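Local coordinates for bifunctional enzyme cysn/cysc (Mycobacterium tuberculosis, PDB 4BZP), which phosphorylates adenylyl sulfate (APS) at its 3'-hydroxyl with ATP, the APS kinase step of sulfate assimilation, in the kinase domain described here, at residues L24-L29 and A36-G41; N49-F54 and L63-H68; A93-V98 and I104-V109; H137-G140 and P144-R147. All blocks are in the same frame, centred on the assembly; numbering follows the deposited sequence.

Interaction 1 of 4, residues L24-L29 and A36-G41; sequences LVERKL and AYVLDG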
# COMPACT_ATOMS: atom_id res chain seq x y z
N LEU A 24 -11.71 -0.03 -17.70
CA LEU A 24 -11.72 0.71 -18.94
C LEU A 24 -11.20 2.11 -18.73
O LEU A 24 -10.46 2.65 -19.55
CB LEU A 24 -13.09 0.71 -19.59
CG LEU A 24 -13.12 1.44 -20.95
CD1 LEU A 24 -12.08 0.94 -21.94
CD2 LEU A 24 -14.49 1.25 -21.56
N VAL A 25 -11.53 2.75 -17.62
CA VAL A 25 -10.93 4.04 -17.30
C VAL A 25 -9.41 3.90 -17.18
O VAL A 25 -8.68 4.72 -17.72
CB VAL A 25 -11.50 4.63 -15.99
CG1 VAL A 25 -10.73 5.86 -15.54
CG2 VAL A 25 -12.96 4.97 -16.12
N GLU A 26 -8.95 2.85 -16.53
CA GLU A 26 -7.50 2.65 -16.44
C GLU A 26 -6.89 2.58 -17.83
O GLU A 26 -5.87 3.23 -18.05
CB GLU A 26 -7.23 1.37 -15.65
CG GLU A 26 -5.73 1.12 -15.39
CD GLU A 26 -5.40 -0.25 -14.82
OE1 GLU A 26 -5.97 -1.28 -15.26
OE2 GLU A 26 -4.67 -0.30 -13.81
N ARG A 27 -7.47 1.79 -18.72
CA ARG A 27 -6.92 1.66 -20.08
C ARG A 27 -6.94 2.99 -20.79
O ARG A 27 -5.94 3.36 -21.46
CB ARG A 27 -7.68 0.59 -20.86
CG ARG A 27 -7.44 -0.83 -20.35
CD ARG A 27 -7.90 -1.99 -21.21
NE ARG A 27 -9.36 -2.04 -21.29
CZ ARG A 27 -10.12 -2.70 -20.41
NH1 ARG A 27 -9.57 -3.35 -19.40
NH2 ARG A 27 -11.41 -2.68 -20.54
N LYS A 28 -8.07 3.70 -20.73
CA LYS A 28 -8.17 5.00 -21.43
C LYS A 28 -7.11 5.95 -20.95
O LYS A 28 -6.50 6.68 -21.76
CB LYS A 28 -9.56 5.62 -21.26
CG LYS A 28 -10.67 4.98 -22.09
CD LYS A 28 -11.97 5.64 -21.78
CE LYS A 28 -13.17 5.05 -22.48
NZ LYS A 28 -13.06 5.34 -23.95
N LEU A 29 -6.84 5.99 -19.66
CA LEU A 29 -5.83 6.89 -19.08
C LEU A 29 -4.41 6.44 -19.41
O LEU A 29 -3.56 7.28 -19.76
CB LEU A 29 -6.06 7.00 -17.55
CG LEU A 29 -7.31 7.72 -17.06
CD1 LEU A 29 -7.50 7.67 -15.54
CD2 LEU A 29 -7.36 9.19 -17.50
N ALA A 36 -2.59 5.39 -14.06
CA ALA A 36 -3.81 4.93 -13.36
C ALA A 36 -3.57 3.55 -12.86
O ALA A 36 -2.75 2.80 -13.42
CB ALA A 36 -4.99 5.01 -14.32
N TYR A 37 -4.30 3.18 -11.81
CA TYR A 37 -4.13 1.90 -11.19
C TYR A 37 -5.42 1.45 -10.57
O TYR A 37 -6.00 2.19 -9.78
CB TYR A 37 -3.09 2.03 -10.08
CG TYR A 37 -2.72 0.71 -9.45
CD1 TYR A 37 -1.78 -0.11 -10.05
CD2 TYR A 37 -3.32 0.29 -8.29
CE1 TYR A 37 -1.43 -1.33 -9.46
CE2 TYR A 37 -3.01 -0.91 -7.72
CZ TYR A 37 -2.04 -1.69 -8.29
OH TYR A 37 -1.72 -2.87 -7.72
N VAL A 38 -5.81 0.23 -10.89
CA VAL A 38 -7.01 -0.37 -10.32
C VAL A 38 -6.62 -1.14 -9.09
O VAL A 38 -5.85 -2.12 -9.18
CB VAL A 38 -7.76 -1.29 -11.32
CG1 VAL A 38 -8.94 -1.96 -10.63
CG2 VAL A 38 -8.20 -0.49 -12.53
N LEU A 39 -7.07 -0.67 -7.94
CA LEU A 39 -6.79 -1.25 -6.65
C LEU A 39 -7.98 -2.06 -6.21
O LEU A 39 -9.01 -1.52 -5.78
CB LEU A 39 -6.47 -0.11 -5.68
CG LEU A 39 -6.15 -0.58 -4.25
CD1 LEU A 39 -4.85 -1.32 -4.22
CD2 LEU A 39 -6.13 0.61 -3.31
N ASP A 40 -7.83 -3.37 -6.36
CA ASP A 40 -8.95 -4.29 -6.11
C ASP A 40 -8.60 -5.11 -4.86
O ASP A 40 -7.57 -5.79 -4.81
CB ASP A 40 -9.22 -5.16 -7.34
CG ASP A 40 -10.56 -5.94 -7.26
OD1 ASP A 40 -10.92 -6.46 -6.20
OD2 ASP A 40 -11.27 -6.02 -8.29
N GLY A 41 -9.49 -5.01 -3.89
CA GLY A 41 -9.37 -5.75 -2.63
C GLY A 41 -9.23 -7.26 -2.82
O GLY A 41 -8.56 -7.93 -2.03

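Interaction 2 of 4, residues N49-F54 and L63-H68; sequences NADLGF and LRRLSH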
# COMPACT_ATOMS: atom_id res chain seq x y z
N ASN A 49 -3.60 -8.29 2.73
CA ASN A 49 -4.74 -8.57 3.55
C ASN A 49 -5.00 -10.04 3.78
O ASN A 49 -6.13 -10.43 4.13
CB ASN A 49 -5.95 -7.77 3.01
CG ASN A 49 -5.75 -6.28 3.16
OD1 ASN A 49 -4.98 -5.77 3.95
ND2 ASN A 49 -6.56 -5.53 2.36
N ALA A 50 -3.97 -10.86 3.65
CA ALA A 50 -4.07 -12.29 3.93
C ALA A 50 -4.49 -12.63 5.33
O ALA A 50 -4.95 -13.76 5.55
CB ALA A 50 -2.76 -12.99 3.58
N ASP A 51 -4.29 -11.75 6.29
CA ASP A 51 -4.68 -11.99 7.66
C ASP A 51 -6.19 -11.87 7.88
O ASP A 51 -6.69 -12.30 8.93
CB ASP A 51 -3.98 -11.03 8.59
CG ASP A 51 -4.27 -9.55 8.30
OD1 ASP A 51 -4.21 -9.16 7.10
OD2 ASP A 51 -4.51 -8.83 9.27
N LEU A 52 -6.91 -11.27 6.94
CA LEU A 52 -8.35 -11.00 7.13
C LEU A 52 -9.20 -12.13 6.59
O LEU A 52 -8.93 -12.72 5.55
CB LEU A 52 -8.73 -9.73 6.38
CG LEU A 52 -8.05 -8.46 6.90
CD1 LEU A 52 -8.53 -7.24 6.07
CD2 LEU A 52 -8.35 -8.26 8.34
N GLY A 53 -10.32 -12.34 7.28
CA GLY A 53 -11.39 -13.19 6.75
C GLY A 53 -12.55 -12.34 6.29
O GLY A 53 -12.37 -11.20 5.82
N PHE A 54 -13.77 -12.87 6.43
CA PHE A 54 -14.97 -12.24 5.92
C PHE A 54 -16.04 -11.94 6.96
O PHE A 54 -17.22 -11.68 6.62
CB PHE A 54 -15.52 -13.06 4.77
CG PHE A 54 -14.64 -13.00 3.56
CD1 PHE A 54 -14.75 -11.96 2.63
CD2 PHE A 54 -13.63 -13.94 3.38
CE1 PHE A 54 -13.90 -11.90 1.54
CE2 PHE A 54 -12.78 -13.87 2.29
CZ PHE A 54 -12.93 -12.86 1.38
N LEU A 63 -11.68 -2.50 3.78
CA LEU A 63 -11.95 -1.22 3.17
C LEU A 63 -11.11 -0.16 3.82
O LEU A 63 -10.61 0.72 3.08
CB LEU A 63 -13.43 -0.87 3.23
CG LEU A 63 -14.36 -1.79 2.46
CD1 LEU A 63 -15.79 -1.54 2.84
CD2 LEU A 63 -14.15 -1.63 0.96
N ARG A 64 -10.94 -0.16 5.13
CA ARG A 64 -10.09 0.82 5.78
C ARG A 64 -8.67 0.77 5.21
O ARG A 64 -8.07 1.78 4.87
CB ARG A 64 -10.08 0.58 7.29
CG ARG A 64 -9.41 1.70 8.07
CD ARG A 64 -9.13 1.35 9.56
NE ARG A 64 -8.08 0.37 9.68
CZ ARG A 64 -6.76 0.67 9.61
NH1 ARG A 64 -6.36 1.92 9.46
NH2 ARG A 64 -5.90 -0.30 9.69
N ARG A 65 -8.13 -0.44 5.10
CA ARG A 65 -6.77 -0.57 4.59
C ARG A 65 -6.74 -0.14 3.13
O ARG A 65 -5.76 0.53 2.70
CB ARG A 65 -6.29 -1.99 4.74
CG ARG A 65 -6.11 -2.45 6.17
CD ARG A 65 -5.54 -3.81 6.20
NE ARG A 65 -5.65 -4.44 7.53
CZ ARG A 65 -5.24 -5.68 7.77
NH1 ARG A 65 -4.76 -6.41 6.81
NH2 ARG A 65 -5.45 -6.18 8.98
N LEU A 66 -7.72 -0.53 2.32
CA LEU A 66 -7.78 -0.12 0.93
C LEU A 66 -7.74 1.41 0.87
O LEU A 66 -7.08 2.00 -0.03
CB LEU A 66 -9.04 -0.68 0.24
CG LEU A 66 -9.08 -2.06 -0.43
CD1 LEU A 66 -10.45 -2.49 -0.82
CD2 LEU A 66 -8.32 -1.95 -1.72
N SER A 67 -8.46 2.11 1.73
CA SER A 67 -8.43 3.55 1.68
C SER A 67 -7.04 4.15 1.91
O SER A 67 -6.68 5.11 1.24
CB SER A 67 -9.46 4.18 2.61
OG SER A 67 -9.11 4.11 3.99
N HIS A 68 -6.25 3.56 2.78
CA HIS A 68 -4.88 4.02 3.02
C HIS A 68 -3.93 3.64 1.90
O HIS A 68 -3.06 4.44 1.53
CB HIS A 68 -4.39 3.47 4.37
CG HIS A 68 -4.99 4.16 5.54
ND1 HIS A 68 -4.67 5.45 5.92
CD2 HIS A 68 -5.89 3.72 6.44
CE1 HIS A 68 -5.40 5.79 6.95
NE2 HIS A 68 -6.17 4.77 7.28

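Interaction 3 of 4, residues A93-V98 and I104-V109; sequences ALARKV and IDFFEV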
# COMPACT_ATOMS: atom_id res chain seq x y z
N ALA A 93 -17.80 7.02 4.01
CA ALA A 93 -17.43 8.25 4.75
C ALA A 93 -16.04 8.16 5.34
O ALA A 93 -15.26 9.11 5.26
CB ALA A 93 -18.46 8.56 5.82
N LEU A 94 -15.72 7.01 5.92
CA LEU A 94 -14.39 6.83 6.51
C LEU A 94 -13.34 6.93 5.43
O LEU A 94 -12.28 7.52 5.63
CB LEU A 94 -14.28 5.48 7.25
CG LEU A 94 -15.05 5.40 8.58
CD1 LEU A 94 -15.23 3.95 9.04
CD2 LEU A 94 -14.38 6.30 9.62
N ALA A 95 -13.56 6.24 4.30
CA ALA A 95 -12.60 6.25 3.22
C ALA A 95 -12.40 7.68 2.66
O ALA A 95 -11.25 8.08 2.40
CB ALA A 95 -13.03 5.33 2.10
N ARG A 96 -13.46 8.45 2.56
CA ARG A 96 -13.35 9.83 2.10
C ARG A 96 -12.49 10.62 3.11
O ARG A 96 -11.61 11.36 2.69
CB ARG A 96 -14.70 10.44 1.95
CG ARG A 96 -14.59 11.90 1.54
CD ARG A 96 -15.94 12.54 1.42
NE ARG A 96 -16.71 12.07 0.26
CZ ARG A 96 -16.64 12.57 -0.96
NH1 ARG A 96 -15.72 13.48 -1.31
NH2 ARG A 96 -17.43 12.08 -1.92
N LYS A 97 -12.74 10.41 4.39
CA LYS A 97 -12.02 11.20 5.43
C LYS A 97 -10.53 10.85 5.38
O LYS A 97 -9.67 11.73 5.54
CB LYS A 97 -12.61 10.90 6.80
CG LYS A 97 -11.82 11.58 7.90
CD LYS A 97 -12.55 11.39 9.20
CE LYS A 97 -11.65 11.81 10.36
NZ LYS A 97 -11.29 13.23 10.16
N VAL A 98 -10.13 9.61 5.17
CA VAL A 98 -8.75 9.26 5.03
C VAL A 98 -8.13 10.11 3.91
O VAL A 98 -6.98 10.59 4.03
CB VAL A 98 -8.55 7.73 4.80
CG1 VAL A 98 -7.17 7.40 4.32
CG2 VAL A 98 -8.86 6.96 6.08
N ILE A 104 -5.91 14.48 -0.50
CA ILE A 104 -6.08 13.82 -1.79
C ILE A 104 -7.53 13.90 -2.25
O ILE A 104 -8.42 13.52 -1.48
CB ILE A 104 -5.67 12.32 -1.73
CG1 ILE A 104 -4.19 12.21 -1.34
CG2 ILE A 104 -5.90 11.60 -3.05
CD1 ILE A 104 -3.21 12.83 -2.29
N ASP A 105 -7.77 14.32 -3.49
CA ASP A 105 -9.12 14.34 -4.07
C ASP A 105 -9.72 12.94 -4.09
O ASP A 105 -9.06 11.95 -4.40
CB ASP A 105 -9.07 14.84 -5.51
CG ASP A 105 -8.86 16.33 -5.64
OD1 ASP A 105 -8.81 17.09 -4.65
OD2 ASP A 105 -8.78 16.72 -6.81
N PHE A 106 -11.01 12.86 -3.77
CA PHE A 106 -11.74 11.63 -3.64
C PHE A 106 -13.10 11.80 -4.28
O PHE A 106 -13.80 12.80 -4.01
CB PHE A 106 -11.90 11.30 -2.14
CG PHE A 106 -12.70 10.05 -1.80
CD1 PHE A 106 -14.08 10.09 -1.67
CD2 PHE A 106 -12.04 8.87 -1.55
CE1 PHE A 106 -14.79 8.95 -1.37
CE2 PHE A 106 -12.76 7.73 -1.18
CZ PHE A 106 -14.12 7.78 -1.07
N PHE A 107 -13.49 10.83 -5.09
CA PHE A 107 -14.78 10.84 -5.76
C PHE A 107 -15.51 9.56 -5.45
O PHE A 107 -15.00 8.48 -5.70
CB PHE A 107 -14.61 11.01 -7.25
CG PHE A 107 -13.82 12.20 -7.65
CD1 PHE A 107 -14.43 13.40 -7.84
CD2 PHE A 107 -12.44 12.10 -7.81
CE1 PHE A 107 -13.69 14.52 -8.22
CE2 PHE A 107 -11.69 13.21 -8.17
CZ PHE A 107 -12.33 14.41 -8.37
N GLU A 108 -16.74 9.67 -4.97
CA GLU A 108 -17.65 8.55 -4.70
C GLU A 108 -18.48 8.35 -5.96
O GLU A 108 -19.29 9.24 -6.31
CB GLU A 108 -18.56 8.76 -3.44
CG GLU A 108 -19.47 7.54 -3.16
CD GLU A 108 -20.62 7.75 -2.19
OE1 GLU A 108 -21.36 8.68 -2.44
OE2 GLU A 108 -20.81 7.01 -1.20
N VAL A 109 -18.31 7.24 -6.62
CA VAL A 109 -19.00 6.93 -7.87
C VAL A 109 -19.92 5.76 -7.63
O VAL A 109 -19.50 4.65 -7.27
CB VAL A 109 -18.04 6.65 -8.99
CG1 VAL A 109 -18.81 6.23 -10.23
CG2 VAL A 109 -17.16 7.87 -9.26
O HOH W 1 -15.87 14.84 -3.76
O HOH W 2 -19.99 11.06 -0.92

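Interaction 4 of 4, residues H137-G140 and P144-R147; sequences HFTG and PYQR. With EDO (1,2-ethanediol), chain F.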
# COMPACT_ATOMS: atom_id res chain seq x y z
N HIS A 137 -24.65 -13.69 3.80
CA HIS A 137 -24.33 -12.27 4.00
C HIS A 137 -23.88 -11.62 2.71
O HIS A 137 -22.87 -10.92 2.66
CB HIS A 137 -23.29 -12.14 5.09
CG HIS A 137 -23.82 -12.63 6.41
ND1 HIS A 137 -24.54 -11.81 7.25
CD2 HIS A 137 -23.83 -13.86 6.98
CE1 HIS A 137 -24.94 -12.51 8.30
NE2 HIS A 137 -24.53 -13.76 8.15
N PHE A 138 -24.61 -11.95 1.65
CA PHE A 138 -24.33 -11.45 0.31
C PHE A 138 -25.11 -10.15 0.16
O PHE A 138 -26.36 -10.10 0.23
CB PHE A 138 -24.82 -12.46 -0.71
CG PHE A 138 -24.46 -12.14 -2.13
CD1 PHE A 138 -25.19 -11.24 -2.86
CD2 PHE A 138 -23.36 -12.69 -2.66
CE1 PHE A 138 -24.84 -10.98 -4.19
CE2 PHE A 138 -23.01 -12.47 -3.99
CZ PHE A 138 -23.75 -11.58 -4.72
N THR A 139 -24.37 -9.05 -0.08
CA THR A 139 -24.97 -7.72 -0.16
C THR A 139 -26.04 -7.67 -1.25
O THR A 139 -25.86 -8.09 -2.38
CB THR A 139 -23.88 -6.69 -0.46
OG1 THR A 139 -22.95 -6.68 0.63
CG2 THR A 139 -24.44 -5.34 -0.65
N GLY A 140 -27.21 -7.17 -0.88
CA GLY A 140 -28.36 -7.09 -1.78
C GLY A 140 -29.35 -8.22 -1.64
O GLY A 140 -30.48 -8.13 -2.16
N PRO A 144 -27.40 -5.80 3.89
CA PRO A 144 -27.89 -4.57 3.25
C PRO A 144 -26.89 -3.83 2.38
O PRO A 144 -25.67 -3.83 2.67
CB PRO A 144 -28.23 -3.70 4.44
CG PRO A 144 -27.28 -4.12 5.53
CD PRO A 144 -27.19 -5.62 5.34
N TYR A 145 -27.43 -3.21 1.35
CA TYR A 145 -26.67 -2.23 0.57
C TYR A 145 -27.29 -0.87 0.95
O TYR A 145 -28.52 -0.70 0.81
CB TYR A 145 -26.71 -2.48 -0.94
CG TYR A 145 -25.90 -1.47 -1.71
CD1 TYR A 145 -24.52 -1.49 -1.63
CD2 TYR A 145 -26.51 -0.40 -2.33
CE1 TYR A 145 -23.76 -0.53 -2.27
CE2 TYR A 145 -25.74 0.59 -2.95
CZ TYR A 145 -24.37 0.53 -2.90
OH TYR A 145 -23.58 1.55 -3.42
N GLN A 146 -26.50 0.07 1.45
CA GLN A 146 -26.99 1.42 1.82
C GLN A 146 -26.67 2.33 0.64
O GLN A 146 -25.49 2.64 0.41
CB GLN A 146 -26.31 1.88 3.10
CG GLN A 146 -26.65 0.97 4.28
CD GLN A 146 -26.04 1.39 5.57
OE1 GLN A 146 -25.05 2.15 5.63
NE2 GLN A 146 -26.62 0.89 6.66
N ARG A 147 -27.67 2.79 -0.06
CA ARG A 147 -27.45 3.52 -1.31
C ARG A 147 -26.84 4.88 -0.98
O ARG A 147 -27.26 5.53 -0.07
CB ARG A 147 -28.77 3.77 -2.02
CG ARG A 147 -29.33 2.54 -2.63
CD ARG A 147 -30.79 2.78 -3.10
NE ARG A 147 -30.90 3.83 -4.10
CZ ARG A 147 -30.66 3.71 -5.40
NH1 ARG A 147 -30.33 2.56 -5.91
NH2 ARG A 147 -30.77 4.77 -6.19
C1 EDO F . -28.91 -0.85 -6.54
O1 EDO F . -28.17 -0.15 -7.52
C2 EDO F . -28.34 -0.32 -5.26
O2 EDO F . -29.41 0.34 -4.64
O HOH W 3 -23.81 -5.68 3.08

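Interaction 1 of 4, residues L24-L29 and A36-G41
Leu29 and Glu26 of helix 18-31 meet Ala36 and Val38 of strand 36-38 where the helix that follows the P-loop turns back into the parallel sheet of a P-loop NTPase fold. The two segment axes run nearly antiparallel, at 160° and 7.7 Å apart, close enough that a small residue suits the strand position facing the helix. Ala36 fills that place. Its methyl CB sits 3.9 Å from Leu29 CD1, and this buried apolar pair, backed by Leu79 of the neighbouring strand and by Ile34, forms the tight side of the contact.

The other side is more polar and partly exposed, although Glu26 still buries much of its surface against the strand. Its extended chain, with CG anti to the backbone N (chi1 -175°), reaches past the alanine and crosses the Val38 side chain at about a right angle. Its aliphatic part shares in the packing: Glu26 CG lies 4.1 Å from Ala36 CB, and Glu26 CB 3.8 Å from Val38 CG2. A glutamate suits this position because it is long enough to bring a carboxylate to the backbone of an edge strand of this chain's sheet. On the far face of that strand, Tyr37 packs against Cys76 of the second subunit. The single hydrogen bond across the contact runs from Val38 N to Glu26 OE2, 3.2 Å long and bent to 140°, with the donor well above the carboxylate plane.

Interaction 2 of 4, residues N49-F54 and L63-H68
The guanidinium of Arg65 has Leu52 over one face, with CD1 3.9 Å above its centre, and the carboxylate of Asp51 at its edge. This is a bidentate, end-on salt bridge between helix 56-75 and the type I turn Asn49-Leu52 in the loop that precedes it. The carboxylate and guanidinium planes are only 12° apart. Arg65 NH1 meets Asp51 OD1 and Arg65 NH2 meets Asp51 OD2, both at 2.8 Å, and each oxygen uses its syn lone pair. Asp51 presents this end with chi1 at 60°, its CG held between the backbone N and the carbonyl carbon.

Arginine suits the place because its chain, extended from CG to NE, spans from the helix to the turn and offers several N-H groups in one plane. Glu61, one turn earlier on the helix, takes the NE side in a second salt bridge, so acidic groups at two edges fix the rotation of the guanidinium. Leu48 of the second subunit also packs on Arg65, placing the contact beside the dimer interface. Asn49 supplies a further acceptor: its amide plane is turned 63° from the guanidinium, and Arg65 NH1 donates to Asn49 OD1 over 2.9 Å from above the carbonyl plane.

Interaction 3 of 4, residues A93-V98 and I104-V109
Helix 89-101 returns to the parallel sheet through strand 106-111, and Arg96 and Phe106 join the two where the helix packs along the strand, their segment axes 8.9 Å apart and nearly antiparallel. The centre of the contact is a CH-pi interaction: Arg96 CA stands 3.7 Å from the centroid of the Phe106 ring, only 3° off the ring normal. A chi1 of 178° swings the Phe106 ring away from its own backbone N and lays a broad, flat face beneath the helix backbone. Ala95, one residue earlier, is small enough for the ring to come close, its CB 4.1 Å from Phe106 CE2.

Arg96 bends at chi3 and folds over the ring's rim, so that Phe106 CD1 lies 3.6 Å above the centre of its guanidinium while the two planes stand 70° apart. The charged end is paired with Asp152 in a salt bridge from NH2. One water bridges Arg96 NH1 (2.8 Å) to Phe106 O (2.9 Å). Glu108 offers its CB to Arg96 NH2, but its carboxylate is engaged by Arg92. The contact packs the helix of a beta-alpha-beta crossover against its second strand, the connection on which P-loop NTPase folds are built.

Interaction 4 of 4, residues H137-G140 and P144-R147
Thr139 and Tyr145 meet within the long loop between helix 126-131 and strand 153-155, part of the P-loop kinase fold that lies close to the nucleotide site. The direct contact is apolar and small. Thr139 CG2 is 3.7 Å from Tyr145 CB and reaches the edge of the Tyr145 ring, near its plane; a chi1 of -63° turns this methyl to the tyrosine and leaves the hydroxyl beside the backbone N. A beta-branched threonine suits the spot because its two branches do different work, the methyl packing and the hydroxyl serving the polar side.

The polar link is made by water. One molecule lies 2.8 Å from Thr139 OG1 and donates to Pro144 O at 2.7 Å, spanning the two arms of the loop where no direct hydrogen bond joins them. Tyr145 OH and Thr11 OG1 share a hydrogen bond, and the tyrosine ring packs on Leu13 of the ADP pocket, so the tyrosine ties this loop to the P-loop region.

A bound 1,2-ethanediol, probably from the crystallisation liquor, gives the last group of contacts. Its C2 lies 3.5 Å from Tyr145 CD2. Arg147, which also forms a salt bridge with Asp112, donates from NH1 to O2 of the diol over 2.7 Å, at the guanidinium edge.

In the fold
From the N terminus the four contacts follow one another in series, none nested or crossed. Interaction 1 closes the turn between helix 18-31 and strand 36-38, and interaction 2 closes the loop that leads into helix 56-75. The two touch through Leu39 and Leu66, and both reach the second subunit. Interaction 3 closes the return from helix 89-101 to strand 106-111; it meets interaction 2 where Ser67 and His68 pack on Val98, joining two neighbouring helices. Interactions 1 and 3 reach the same sheet, their centres about 17 Å apart. Interaction 4 closes a short loop before the last strand, across the chain's centre from interaction 1.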